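Local coordinates for protein eukaryotic peptide chain release factor GTP-binding subunit (Schizosaccharomyces pombe, PDB 1R5B) that is the GTP-binding subunit of the eukaryotic peptide chain release factor, akin in fold to elongation factors EF-Tu and eEF1A, at residues Glu437-Tyr442 with Val459-Lys464; Val359-Arg364 with Pro433-Arg438; Phe365-Ala370 with Ala426-Gln431; Thr24-Glu29 with Met445-Leu450; Gly40-Asn45 with Thr264-Lys269. All coordinates share one frame; numbering follows the deposited sequence.

Interaction 1 (Glu437-Tyr442 with Val459-Lys464); sequences ERFEDY and VGKVVK
This is a loop-to-strand contact, in which residues 437-442 rest against strand 457-466 in the C-terminal beta domain. One backbone hydrogen bond holds it: Phe439 N gives to Val462 O at 3.1 Å, nearly straight at 169° and in the carbonyl plane. The same oxygen takes a second bond from a water, which in turn accepts from Glu440 N. Beside this, Phe439 CB meets Lys461 CB at 3.7 Å, the two side chains crossing obliquely. The tip of Lys461 turns elsewhere, and its NZ bonds to Met38 O. Arg438 lays its CD 3.2 Å from Val463 O. Its guanidinium then folds back over its own loop. Arg438 NE bonds to Asp441 OD2 at 3.2 Å, in the guanidinium plane, while NH1 pairs with Glu440 OE1 by charge alone. Arg438 O accepts from both Asp441 N and Tyr442 N, which fixes the turn. The salt-bridge network of Arg438, Glu440 and Asp441 lies within a loop of the eEF1A-like C-terminal beta barrel.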
# COMPACT_ATOMS: atom_id res chain seq x y z
N GLU A 437 -13.12 7.82 2.06
CA GLU A 437 -12.08 8.81 1.85
C GLU A 437 -11.84 8.92 0.34
O GLU A 437 -12.23 8.04 -0.43
CB GLU A 437 -10.77 8.35 2.51
CG GLU A 437 -10.86 8.09 4.00
CD GLU A 437 -10.78 9.33 4.85
OE1 GLU A 437 -10.12 10.32 4.48
OE2 GLU A 437 -11.38 9.31 5.94
N ARG A 438 -11.17 10.00 -0.06
CA ARG A 438 -10.66 10.11 -1.43
C ARG A 438 -9.87 8.86 -1.80
O ARG A 438 -9.09 8.37 -0.99
CB ARG A 438 -9.76 11.34 -1.54
CG ARG A 438 -10.46 12.67 -1.25
CD ARG A 438 -9.74 13.87 -1.82
NE ARG A 438 -8.42 14.05 -1.24
CZ ARG A 438 -7.42 14.71 -1.81
NH1 ARG A 438 -7.57 15.30 -2.99
NH2 ARG A 438 -6.25 14.79 -1.19
N PHE A 439 -10.07 8.34 -3.02
CA PHE A 439 -9.28 7.22 -3.54
C PHE A 439 -7.79 7.52 -3.42
O PHE A 439 -6.98 6.65 -3.11
CB PHE A 439 -9.65 6.96 -5.00
CG PHE A 439 -8.91 5.80 -5.63
CD1 PHE A 439 -9.33 4.48 -5.40
CD2 PHE A 439 -7.81 6.01 -6.45
CE1 PHE A 439 -8.65 3.41 -5.97
CE2 PHE A 439 -7.12 4.94 -7.03
CZ PHE A 439 -7.55 3.63 -6.79
N GLU A 440 -7.45 8.78 -3.71
CA GLU A 440 -6.11 9.35 -3.64
C GLU A 440 -5.46 9.16 -2.26
O GLU A 440 -4.23 9.01 -2.15
CB GLU A 440 -6.21 10.85 -3.98
CG GLU A 440 -4.93 11.66 -3.83
CD GLU A 440 -5.07 13.11 -4.31
OE1 GLU A 440 -6.20 13.56 -4.63
OE2 GLU A 440 -4.03 13.81 -4.36
N ASP A 441 -6.27 9.20 -1.21
CA ASP A 441 -5.77 9.12 0.17
C ASP A 441 -5.71 7.67 0.70
O ASP A 441 -4.68 7.24 1.22
CB ASP A 441 -6.62 9.99 1.10
CG ASP A 441 -6.48 11.48 0.80
OD1 ASP A 441 -5.55 11.86 0.06
OD2 ASP A 441 -7.25 12.36 1.26
N TYR A 442 -6.81 6.95 0.55
CA TYR A 442 -6.94 5.56 0.94
C TYR A 442 -7.78 4.83 -0.13
O TYR A 442 -9.01 4.89 -0.12
CB TYR A 442 -7.59 5.43 2.33
CG TYR A 442 -6.96 6.29 3.40
CD1 TYR A 442 -7.42 7.57 3.66
CD2 TYR A 442 -5.91 5.82 4.17
CE1 TYR A 442 -6.85 8.37 4.64
CE2 TYR A 442 -5.32 6.61 5.14
CZ TYR A 442 -5.79 7.87 5.37
OH TYR A 442 -5.20 8.65 6.33
N VAL A 459 -18.63 1.64 -12.23
CA VAL A 459 -17.50 1.63 -11.30
C VAL A 459 -16.95 3.03 -11.18
O VAL A 459 -16.96 3.80 -12.14
CB VAL A 459 -16.35 0.67 -11.75
CG1 VAL A 459 -16.67 -0.78 -11.39
CG2 VAL A 459 -16.06 0.81 -13.24
N GLY A 460 -16.44 3.36 -9.99
CA GLY A 460 -16.00 4.72 -9.73
C GLY A 460 -15.14 4.89 -8.50
O GLY A 460 -15.07 4.01 -7.65
N LYS A 461 -14.48 6.04 -8.43
CA LYS A 461 -13.71 6.44 -7.27
C LYS A 461 -14.17 7.81 -6.80
O LYS A 461 -14.64 8.60 -7.61
CB LYS A 461 -12.22 6.48 -7.62
CG LYS A 461 -11.81 7.53 -8.65
CD LYS A 461 -10.73 6.98 -9.59
CE LYS A 461 -10.51 7.88 -10.80
NZ LYS A 461 -9.06 8.06 -11.10
N VAL A 462 -14.00 8.10 -5.51
CA VAL A 462 -14.43 9.39 -4.95
C VAL A 462 -13.24 10.34 -4.98
O VAL A 462 -12.13 9.92 -4.72
CB VAL A 462 -15.07 9.28 -3.50
CG1 VAL A 462 -15.07 7.86 -2.96
CG2 VAL A 462 -14.43 10.26 -2.51
N VAL A 463 -13.48 11.62 -5.30
CA VAL A 463 -12.41 12.61 -5.48
C VAL A 463 -12.46 13.78 -4.51
O VAL A 463 -11.49 14.53 -4.38
CB VAL A 463 -12.36 13.15 -6.95
CG1 VAL A 463 -13.66 13.84 -7.34
CG2 VAL A 463 -11.16 14.08 -7.18
N LYS A 464 -13.60 13.96 -3.86
CA LYS A 464 -13.72 15.00 -2.83
C LYS A 464 -14.85 14.69 -1.85
O LYS A 464 -15.92 14.23 -2.26
CB LYS A 464 -13.93 16.38 -3.47
CG LYS A 464 -14.05 17.53 -2.45
CD LYS A 464 -13.60 18.89 -3.01
CE LYS A 464 -14.69 19.96 -2.86
NZ LYS A 464 -14.14 21.32 -2.56
O HOH W 1 -9.59 10.17 -5.45

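Interaction 2 (Val359-Arg364 with Pro433-Arg438); sequences VHATTR and PVCMER
Strands 361-362 and 433-435 pair antiparallel, and the loops beside them add further contacts. The backbone bonds come first. Thr362 and Val434 form a hydrogen-bonded pair, with Thr362 N to Val434 O and Val434 N to Thr362 O both at 3.2 Å. Ala361 and Cys435 form the neighbouring non-hydrogen-bonded pair, their CA atoms 4.0 Å apart. Beyond it Met436 N gives to His360 O at 3.1 Å. All three donors stand above the plane of the carbonyl they meet.

One side chain joins the backbone bonding. Glu437 bends at chi2 (-81°) and brings OE2 to His360 N, 2.8 Å away and almost straight at 177°. Glu437 OE2 also lies at the edge of the His360 ring, 3.1 Å from His360 CD2. The ring and carboxylate planes stand 71° apart. A nearby carboxylate would probably favour a protonated imidazole, though no charge is seen.

The apolar contacts split by face. Val359 CG1 and Ala361 CB both approach Cys435 SG. Towards the other face, Thr362 CG2 meets Met436 SD at 3.8 Å. Thr362 OG1 accepts from Arg364 N in an ST turn and is also bonded to Leu466 O.

The Cys435 face packs with Val359 on Met307 of strand 302-307 and Val351 of strand 351-353. Thr362 and Met436 lie against Ile465 of strand 457-466.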
# COMPACT_ATOMS: atom_id res chain seq x y z
N VAL A 359 -11.93 8.16 10.50
CA VAL A 359 -12.30 8.10 9.10
C VAL A 359 -13.49 9.00 8.84
O VAL A 359 -14.40 9.08 9.67
CB VAL A 359 -12.68 6.66 8.68
CG1 VAL A 359 -14.01 6.23 9.26
CG2 VAL A 359 -12.74 6.55 7.19
N HIS A 360 -13.50 9.67 7.70
CA HIS A 360 -14.61 10.54 7.33
C HIS A 360 -15.86 9.75 7.00
O HIS A 360 -15.80 8.60 6.64
CB HIS A 360 -14.23 11.41 6.14
CG HIS A 360 -13.20 12.44 6.47
ND1 HIS A 360 -13.50 13.78 6.59
CD2 HIS A 360 -11.87 12.32 6.71
CE1 HIS A 360 -12.40 14.44 6.89
NE2 HIS A 360 -11.40 13.58 6.97
N ALA A 361 -17.00 10.41 7.17
CA ALA A 361 -18.28 9.88 6.78
C ALA A 361 -19.11 11.05 6.32
O ALA A 361 -19.03 12.14 6.89
CB ALA A 361 -18.95 9.20 7.92
N THR A 362 -19.90 10.84 5.28
CA THR A 362 -20.64 11.94 4.67
C THR A 362 -21.81 11.42 3.87
O THR A 362 -21.93 10.22 3.64
CB THR A 362 -19.68 12.76 3.77
OG1 THR A 362 -20.28 14.01 3.41
CG2 THR A 362 -19.45 12.07 2.44
N THR A 363 -22.68 12.33 3.46
CA THR A 363 -23.75 12.03 2.51
C THR A 363 -23.51 12.73 1.17
O THR A 363 -24.33 12.60 0.27
CB THR A 363 -25.12 12.46 3.08
OG1 THR A 363 -25.05 13.80 3.58
CG2 THR A 363 -25.50 11.63 4.30
N ARG A 364 -22.42 13.47 1.05
CA ARG A 364 -22.18 14.30 -0.14
C ARG A 364 -20.73 14.25 -0.62
O ARG A 364 -19.82 14.57 0.13
CB ARG A 364 -22.59 15.75 0.15
CG ARG A 364 -24.07 15.91 0.41
CD ARG A 364 -24.55 17.35 0.49
NE ARG A 364 -25.86 17.44 1.13
CZ ARG A 364 -26.08 17.45 2.45
NH1 ARG A 364 -25.08 17.39 3.31
NH2 ARG A 364 -27.33 17.55 2.91
N PRO A 433 -25.45 8.46 6.19
CA PRO A 433 -24.01 8.64 6.02
C PRO A 433 -23.21 7.34 5.84
O PRO A 433 -23.53 6.33 6.45
CB PRO A 433 -23.59 9.33 7.32
CG PRO A 433 -24.79 9.98 7.82
CD PRO A 433 -25.93 9.09 7.43
N VAL A 434 -22.20 7.36 4.99
CA VAL A 434 -21.33 6.20 4.82
C VAL A 434 -19.88 6.64 4.88
O VAL A 434 -19.53 7.75 4.49
CB VAL A 434 -21.68 5.37 3.53
CG1 VAL A 434 -22.57 6.15 2.58
CG2 VAL A 434 -20.43 4.85 2.82
N CYS A 435 -19.03 5.76 5.40
CA CYS A 435 -17.62 6.08 5.57
C CYS A 435 -16.91 6.00 4.26
O CYS A 435 -17.15 5.09 3.48
CB CYS A 435 -16.96 5.12 6.56
SG CYS A 435 -17.77 5.13 8.17
N MET A 436 -16.03 6.96 4.01
CA MET A 436 -15.28 7.01 2.76
C MET A 436 -14.13 8.01 2.90
O MET A 436 -14.15 8.88 3.76
CB MET A 436 -16.20 7.41 1.58
CG MET A 436 -16.77 8.83 1.66
SD MET A 436 -17.81 9.38 0.25
CE MET A 436 -19.05 8.24 0.36
N GLU A 437 -13.12 7.82 2.06
CA GLU A 437 -12.08 8.81 1.85
C GLU A 437 -11.84 8.92 0.34
O GLU A 437 -12.23 8.04 -0.43
CB GLU A 437 -10.77 8.35 2.51
CG GLU A 437 -10.86 8.09 4.00
CD GLU A 437 -10.78 9.33 4.85
OE1 GLU A 437 -10.12 10.32 4.48
OE2 GLU A 437 -11.38 9.31 5.94
N ARG A 438 -11.17 10.00 -0.06
CA ARG A 438 -10.66 10.11 -1.43
C ARG A 438 -9.87 8.86 -1.80
O ARG A 438 -9.09 8.37 -0.99
CB ARG A 438 -9.76 11.34 -1.54
CG ARG A 438 -10.46 12.67 -1.25
CD ARG A 438 -9.74 13.87 -1.82
NE ARG A 438 -8.42 14.05 -1.24
CZ ARG A 438 -7.42 14.71 -1.81
NH1 ARG A 438 -7.57 15.30 -2.99
NH2 ARG A 438 -6.25 14.79 -1.19

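Interaction 3 (Phe365-Ala370 with Ala426-Gln431); sequences FIAQIA and AELETQ
The Phe365 ring lies over Leu428. CB of Leu428 stands 3.7 Å above the ring plane, shifted toward the rim, in a CH-pi contact 3.9 Å from the ring centroid. Leu428 CD2 comes to the same end of the ring, 3.8 Å from Phe365 CZ. Phe365 reaches this place because CG sits between the backbone N and the carbonyl carbon (chi1 63°), which swings the ring across to the neighbouring strand. Ala367 and Ala426 share this face of the sheet. Ile366 and Glu427 point to the other face, and Glu427 OE1 pairs there with Lys399. The backbones run antiparallel. Phe365 and Leu428 bond both ways: Leu428 N gives to Phe365 O at 2.8 Å, nearly along the C=O axis, and Phe365 N gives to Leu428 O at 3.3 Å. Ala367 N adds a bond to Ala426 O at 3.2 Å. Strand 364-371 lies between 426-430 and 457-466 in the sheet. On the Phe365 side, Ala367 and Ile369 meet Phe448 of strand 447-451, and Leu428 packs on Phe397 of strand 396-397.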
# COMPACT_ATOMS: atom_id res chain seq x y z
N PHE A 365 -20.54 13.88 -1.88
CA PHE A 365 -19.20 13.74 -2.46
C PHE A 365 -19.17 13.71 -3.99
O PHE A 365 -20.15 13.37 -4.63
CB PHE A 365 -18.55 12.46 -1.96
CG PHE A 365 -19.27 11.20 -2.38
CD1 PHE A 365 -20.35 10.75 -1.66
CD2 PHE A 365 -18.84 10.47 -3.47
CE1 PHE A 365 -20.99 9.60 -2.02
CE2 PHE A 365 -19.50 9.31 -3.84
CZ PHE A 365 -20.58 8.88 -3.10
N ILE A 366 -18.01 14.03 -4.55
CA ILE A 366 -17.78 14.00 -5.99
C ILE A 366 -17.13 12.66 -6.39
O ILE A 366 -16.37 12.10 -5.61
CB ILE A 366 -16.90 15.19 -6.39
CG1 ILE A 366 -17.48 16.49 -5.81
CG2 ILE A 366 -16.78 15.28 -7.91
CD1 ILE A 366 -16.75 17.76 -6.21
N ALA A 367 -17.45 12.16 -7.58
CA ALA A 367 -17.04 10.80 -7.99
C ALA A 367 -16.96 10.55 -9.51
O ALA A 367 -17.94 10.74 -10.24
CB ALA A 367 -17.98 9.78 -7.37
N GLN A 368 -15.77 10.11 -9.97
CA GLN A 368 -15.57 9.65 -11.34
C GLN A 368 -16.14 8.26 -11.51
O GLN A 368 -15.94 7.41 -10.65
CB GLN A 368 -14.08 9.58 -11.67
CG GLN A 368 -13.35 10.91 -11.80
CD GLN A 368 -12.01 10.78 -12.52
OE1 GLN A 368 -11.12 11.61 -12.34
NE2 GLN A 368 -11.87 9.74 -13.35
N ILE A 369 -16.78 8.00 -12.65
CA ILE A 369 -17.55 6.76 -12.85
C ILE A 369 -17.47 6.22 -14.28
O ILE A 369 -16.95 6.88 -15.19
CB ILE A 369 -19.03 6.99 -12.44
CG1 ILE A 369 -19.61 5.78 -11.69
CG2 ILE A 369 -19.91 7.32 -13.64
CD1 ILE A 369 -20.78 6.14 -10.76
N ALA A 370 -18.01 5.02 -14.48
CA ALA A 370 -17.94 4.35 -15.76
C ALA A 370 -19.10 3.37 -15.91
O ALA A 370 -19.11 2.33 -15.25
CB ALA A 370 -16.61 3.64 -15.92
N ALA A 426 -19.01 14.22 -10.91
CA ALA A 426 -20.14 14.97 -10.33
C ALA A 426 -20.59 14.54 -8.92
O ALA A 426 -20.20 13.48 -8.41
CB ALA A 426 -21.31 14.92 -11.27
N GLU A 427 -21.46 15.37 -8.33
CA GLU A 427 -21.95 15.18 -6.95
C GLU A 427 -22.85 13.96 -6.80
O GLU A 427 -23.66 13.64 -7.68
CB GLU A 427 -22.73 16.42 -6.46
CG GLU A 427 -21.94 17.35 -5.54
CD GLU A 427 -22.82 18.17 -4.61
OE1 GLU A 427 -22.92 19.40 -4.81
OE2 GLU A 427 -23.39 17.59 -3.66
N LEU A 428 -22.70 13.29 -5.66
CA LEU A 428 -23.51 12.13 -5.29
C LEU A 428 -24.03 12.32 -3.88
O LEU A 428 -23.50 13.12 -3.11
CB LEU A 428 -22.69 10.85 -5.37
CG LEU A 428 -22.93 10.00 -6.62
CD1 LEU A 428 -22.48 10.77 -7.87
CD2 LEU A 428 -22.22 8.64 -6.52
N GLU A 429 -25.08 11.57 -3.54
CA GLU A 429 -25.73 11.69 -2.25
C GLU A 429 -26.28 10.34 -1.81
O GLU A 429 -26.74 9.53 -2.65
CB GLU A 429 -26.83 12.76 -2.32
CG GLU A 429 -26.45 14.09 -1.67
CD GLU A 429 -27.60 15.09 -1.64
OE1 GLU A 429 -28.67 14.77 -1.08
OE2 GLU A 429 -27.43 16.21 -2.18
N THR A 430 -26.23 10.10 -0.49
CA THR A 430 -26.82 8.91 0.14
C THR A 430 -27.94 9.28 1.10
O THR A 430 -28.06 10.44 1.49
CB THR A 430 -25.75 8.14 0.90
OG1 THR A 430 -25.00 9.06 1.71
CG2 THR A 430 -24.71 7.57 -0.03
N GLN A 431 -28.76 8.29 1.48
CA GLN A 431 -29.87 8.51 2.43
C GLN A 431 -29.40 8.52 3.88
O GLN A 431 -30.00 9.19 4.72
CB GLN A 431 -30.97 7.45 2.27
CG GLN A 431 -31.82 7.58 1.00
CD GLN A 431 -32.57 8.89 0.94
OE1 GLN A 431 -33.72 8.98 1.38
NE2 GLN A 431 -31.93 9.92 0.40

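Interaction 4 (Thr24-Glu29 with Met445-Leu450); sequences TDLQNE and MGRFTL
Glu29 OE1 is the best-held polar atom, gripped by one salt bridge, from Arg451 NH1. The other carboxylate oxygen, Glu29 OE2, takes a weak bond from Thr24 OG1 at 3.0 Å. Neither grip crosses to residues 445-450, and no hydrogen bond joins the two segments directly. The N-terminal residues 24-29 instead pack on strand 447-451 of the eEF1A-like C-terminal beta barrel. Gln27 bends at chi2 (-64°) and sets its amide across Arg447. The chain of Arg447 is extended from CG to NE, and the amide and guanidinium planes stand 80° apart. Gln27 NE2 sits 2.9 Å above the guanidinium plane, toward its rim. Gln27 OE1 is 2.7 Å from Arg447 NE, but at an angle too poor for a hydrogen bond. Arg447 also makes a cation-pi contact with Tyr39. Elsewhere methyl groups meet each other and backbone carbonyl oxygens. Leu26 points toward the strand, its CG in the crowded position between the backbone N and the carbonyl carbon (chi1 89°). Its backbone also bonds to His389. Leu26 CD2 lies 3.1 Å from Arg447 O and 3.3 Å from Thr449 CG2. That same methyl, Thr449 CG2, comes within 3.0 Å of Leu26 O.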
# COMPACT_ATOMS: atom_id res chain seq x y z
N THR A 24 -19.12 -10.82 -0.52
CA THR A 24 -18.04 -10.32 -1.38
C THR A 24 -17.83 -8.81 -1.22
O THR A 24 -18.79 -8.04 -1.25
CB THR A 24 -18.33 -10.64 -2.87
OG1 THR A 24 -19.65 -10.19 -3.22
CG2 THR A 24 -18.37 -12.15 -3.14
N ASP A 25 -16.56 -8.40 -1.04
CA ASP A 25 -16.13 -6.99 -1.13
C ASP A 25 -16.72 -6.29 -2.34
O ASP A 25 -17.22 -6.94 -3.26
CB ASP A 25 -14.59 -6.90 -1.27
CG ASP A 25 -13.88 -6.75 0.06
OD1 ASP A 25 -12.82 -6.10 0.08
OD2 ASP A 25 -14.28 -7.26 1.12
N LEU A 26 -16.62 -4.97 -2.37
CA LEU A 26 -16.96 -4.23 -3.57
C LEU A 26 -15.97 -4.56 -4.69
O LEU A 26 -16.34 -4.59 -5.86
CB LEU A 26 -17.05 -2.72 -3.30
CG LEU A 26 -15.87 -1.75 -3.40
CD1 LEU A 26 -14.63 -2.15 -2.54
CD2 LEU A 26 -15.45 -1.49 -4.84
N GLN A 27 -14.72 -4.84 -4.29
CA GLN A 27 -13.65 -5.19 -5.22
C GLN A 27 -13.94 -6.50 -5.91
O GLN A 27 -13.90 -6.58 -7.13
CB GLN A 27 -12.33 -5.33 -4.47
CG GLN A 27 -11.85 -4.08 -3.80
CD GLN A 27 -11.53 -2.98 -4.79
OE1 GLN A 27 -12.43 -2.30 -5.27
NE2 GLN A 27 -10.25 -2.82 -5.11
N ASN A 28 -14.22 -7.52 -5.11
CA ASN A 28 -14.53 -8.85 -5.62
C ASN A 28 -15.61 -8.83 -6.72
O ASN A 28 -15.68 -9.76 -7.54
CB ASN A 28 -14.96 -9.78 -4.47
CG ASN A 28 -13.90 -9.91 -3.37
OD1 ASN A 28 -14.21 -10.21 -2.22
ND2 ASN A 28 -12.64 -9.68 -3.73
N GLU A 29 -16.43 -7.78 -6.74
CA GLU A 29 -17.44 -7.56 -7.79
C GLU A 29 -16.95 -6.55 -8.85
O GLU A 29 -17.64 -5.56 -9.11
CB GLU A 29 -18.78 -7.10 -7.17
CG GLU A 29 -19.20 -7.81 -5.87
CD GLU A 29 -20.16 -8.98 -6.10
OE1 GLU A 29 -21.39 -8.74 -6.19
OE2 GLU A 29 -19.70 -10.14 -6.17
N MET A 445 -10.94 2.79 0.48
CA MET A 445 -11.98 3.62 1.11
C MET A 445 -12.66 4.57 0.12
O MET A 445 -13.69 5.18 0.44
CB MET A 445 -11.40 4.43 2.28
CG MET A 445 -10.80 3.59 3.42
SD MET A 445 -11.72 2.16 3.88
CE MET A 445 -13.02 2.90 4.60
N GLY A 446 -12.08 4.71 -1.08
CA GLY A 446 -12.66 5.54 -2.13
C GLY A 446 -13.04 4.83 -3.42
O GLY A 446 -13.43 5.48 -4.37
N ARG A 447 -12.94 3.50 -3.45
CA ARG A 447 -13.22 2.73 -4.66
C ARG A 447 -14.58 2.03 -4.57
O ARG A 447 -14.82 1.32 -3.61
CB ARG A 447 -12.11 1.69 -4.85
CG ARG A 447 -12.32 0.71 -5.99
CD ARG A 447 -11.03 0.07 -6.49
NE ARG A 447 -11.25 -1.07 -7.39
CZ ARG A 447 -10.29 -1.77 -7.99
NH1 ARG A 447 -9.01 -1.45 -7.80
NH2 ARG A 447 -10.59 -2.78 -8.79
N PHE A 448 -15.44 2.20 -5.59
CA PHE A 448 -16.81 1.65 -5.54
C PHE A 448 -17.42 1.07 -6.84
O PHE A 448 -17.06 1.48 -7.95
CB PHE A 448 -17.76 2.68 -4.93
CG PHE A 448 -17.83 3.97 -5.67
CD1 PHE A 448 -18.73 4.12 -6.73
CD2 PHE A 448 -17.06 5.06 -5.28
CE1 PHE A 448 -18.83 5.33 -7.39
CE2 PHE A 448 -17.16 6.27 -5.95
CZ PHE A 448 -18.05 6.40 -7.01
N THR A 449 -18.33 0.11 -6.68
CA THR A 449 -19.09 -0.48 -7.79
C THR A 449 -20.62 -0.39 -7.57
O THR A 449 -21.12 -0.62 -6.46
CB THR A 449 -18.66 -1.96 -8.04
OG1 THR A 449 -19.54 -2.86 -7.35
CG2 THR A 449 -17.31 -2.27 -7.44
N LEU A 450 -21.35 -0.07 -8.64
CA LEU A 450 -22.82 0.11 -8.60
C LEU A 450 -23.55 -1.14 -9.10
O LEU A 450 -23.11 -1.78 -10.05
CB LEU A 450 -23.22 1.34 -9.41
CG LEU A 450 -23.03 2.69 -8.70
CD1 LEU A 450 -21.77 2.76 -7.85
CD2 LEU A 450 -23.02 3.82 -9.70

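Interaction 5 (Gly40-Asn45 with Thr264-Lys269); sequences GKEHVN and THLERK
Strand 42-50, in the central sheet of the GTP-binding domain, meets the start of helix 267-270 here. Glu42 and Lys269 reach toward each other tip to tip. Lys269 NZ bonds to OE2 of Glu42 on its syn lone pair, in a very short salt bridge of 2.5 Å. Both side chains leave with CG anti to the backbone N; Glu42 stays extended beyond CG (chi2 -172°), while Lys269 bends at chi3. The other oxygen, Glu42 OE1, pairs with Arg121 of strand 121-125, so the carboxylate lies between two positive charges, which would favour its ionised form. This is a P-loop NTPase fold, and strand 42-50 leads to a probable Walker A P-loop at Gly50 to Ser57. Leu266, at the N-cap position of the helix, brings CD1 to Val44 CG2 at 4.0 Å, the side chains crossing at about a right angle. The amide of Asn45 stacks over the guanidinium of Arg268, their planes 27° apart. Arg268 NH2 forms its salt bridge with Asp146, whose OD2 also accepts from Asn45 N.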
# COMPACT_ATOMS: atom_id res chain seq x y z
N GLY A 40 -5.89 4.17 -10.45
CA GLY A 40 -4.47 4.29 -10.71
C GLY A 40 -3.61 3.59 -9.66
O GLY A 40 -4.09 3.30 -8.55
N LYS A 41 -2.35 3.32 -10.02
CA LYS A 41 -1.36 2.73 -9.11
C LYS A 41 -1.12 3.53 -7.82
O LYS A 41 -1.14 4.76 -7.83
CB LYS A 41 -0.02 2.56 -9.83
CG LYS A 41 -0.03 1.50 -10.91
CD LYS A 41 1.21 1.57 -11.79
CE LYS A 41 1.05 0.74 -13.06
NZ LYS A 41 1.98 -0.38 -13.10
N GLU A 42 -0.89 2.83 -6.72
CA GLU A 42 -0.69 3.45 -5.41
C GLU A 42 0.66 4.18 -5.33
O GLU A 42 1.68 3.58 -5.62
CB GLU A 42 -0.78 2.39 -4.30
CG GLU A 42 -0.51 2.89 -2.88
CD GLU A 42 -0.40 1.77 -1.85
OE1 GLU A 42 -0.36 0.58 -2.24
OE2 GLU A 42 -0.36 2.08 -0.64
N HIS A 43 0.65 5.44 -4.93
CA HIS A 43 1.88 6.21 -4.79
C HIS A 43 2.55 5.85 -3.49
O HIS A 43 1.91 5.84 -2.44
CB HIS A 43 1.61 7.70 -4.76
CG HIS A 43 1.20 8.27 -6.08
ND1 HIS A 43 0.29 7.64 -6.91
CD2 HIS A 43 1.54 9.43 -6.70
CE1 HIS A 43 0.11 8.38 -7.99
NE2 HIS A 43 0.85 9.47 -7.89
N VAL A 44 3.85 5.60 -3.57
CA VAL A 44 4.69 5.23 -2.44
C VAL A 44 5.99 6.03 -2.49
O VAL A 44 6.50 6.31 -3.57
CB VAL A 44 5.02 3.72 -2.50
CG1 VAL A 44 5.86 3.30 -1.34
CG2 VAL A 44 3.73 2.93 -2.52
N ASN A 45 6.51 6.41 -1.33
CA ASN A 45 7.80 7.09 -1.22
C ASN A 45 8.84 6.12 -0.72
O ASN A 45 8.64 5.44 0.29
CB ASN A 45 7.72 8.25 -0.23
CG ASN A 45 6.88 9.42 -0.74
OD1 ASN A 45 6.39 10.22 0.05
ND2 ASN A 45 6.73 9.52 -2.04
N THR A 264 3.56 -4.70 2.76
CA THR A 264 2.42 -4.23 3.49
C THR A 264 2.80 -3.09 4.47
O THR A 264 2.01 -2.19 4.71
CB THR A 264 1.84 -5.46 4.16
OG1 THR A 264 0.44 -5.46 3.98
CG2 THR A 264 2.09 -5.49 5.60
N HIS A 265 4.02 -3.12 4.99
CA HIS A 265 4.45 -2.11 5.95
C HIS A 265 4.96 -0.86 5.22
O HIS A 265 6.11 -0.80 4.86
CB HIS A 265 5.55 -2.70 6.83
CG HIS A 265 5.83 -1.91 8.06
ND1 HIS A 265 6.38 -0.64 8.04
CD2 HIS A 265 5.66 -2.22 9.37
CE1 HIS A 265 6.54 -0.22 9.28
NE2 HIS A 265 6.11 -1.16 10.10
N LEU A 266 4.07 0.10 4.98
CA LEU A 266 4.44 1.42 4.46
C LEU A 266 4.26 2.46 5.59
O LEU A 266 3.15 2.66 6.09
CB LEU A 266 3.56 1.78 3.26
CG LEU A 266 3.45 0.79 2.09
CD1 LEU A 266 2.66 1.38 0.96
CD2 LEU A 266 4.76 0.39 1.58
N GLU A 267 5.34 3.12 5.98
CA GLU A 267 5.33 3.96 7.18
C GLU A 267 4.24 5.02 7.26
O GLU A 267 3.65 5.17 8.30
CB GLU A 267 6.66 4.66 7.40
CG GLU A 267 7.85 3.74 7.61
CD GLU A 267 7.73 2.84 8.83
OE1 GLU A 267 6.95 3.13 9.77
OE2 GLU A 267 8.45 1.82 8.83
N ARG A 268 3.98 5.77 6.19
CA ARG A 268 2.93 6.79 6.25
C ARG A 268 1.57 6.16 6.56
O ARG A 268 0.81 6.71 7.35
CB ARG A 268 2.84 7.60 4.96
CG ARG A 268 4.04 8.51 4.72
CD ARG A 268 3.98 9.34 3.45
NE ARG A 268 3.79 8.52 2.26
CZ ARG A 268 3.34 8.96 1.09
NH1 ARG A 268 3.05 10.24 0.93
NH2 ARG A 268 3.19 8.12 0.08
N LYS A 269 1.29 5.03 5.93
CA LYS A 269 0.03 4.30 6.09
C LYS A 269 -0.05 3.67 7.49
O LYS A 269 -1.10 3.70 8.11
CB LYS A 269 -0.10 3.21 5.02
CG LYS A 269 -1.50 2.85 4.61
CD LYS A 269 -1.52 1.64 3.66
CE LYS A 269 -1.25 2.01 2.21
NZ LYS A 269 -0.92 0.78 1.38

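In the fold
Interactions 1 to 4 cluster in and around the C-terminal beta domain, their centres about 10 to 15 Å apart. Interactions 1, 3 and 4 reach one antiparallel sheet, in which strand 457-466 lies between 447-451 and 364-371. Interaction 2 pairs the short strands 361-362 and 433-435, each joined by a chain corner to a strand of interaction 3. Along the chain, interaction 3 is nested in the loop closed by 2, and 2 in the loop closed by 4. Interaction 5 belongs to the GTP-binding domain, about 25 Å from interaction 3 between centres. It touches interaction 1 where Gly40 packs on Phe439. Interaction 4 brings residues near the N-terminus onto the C-terminal domain, more than 400 residues later in sequence.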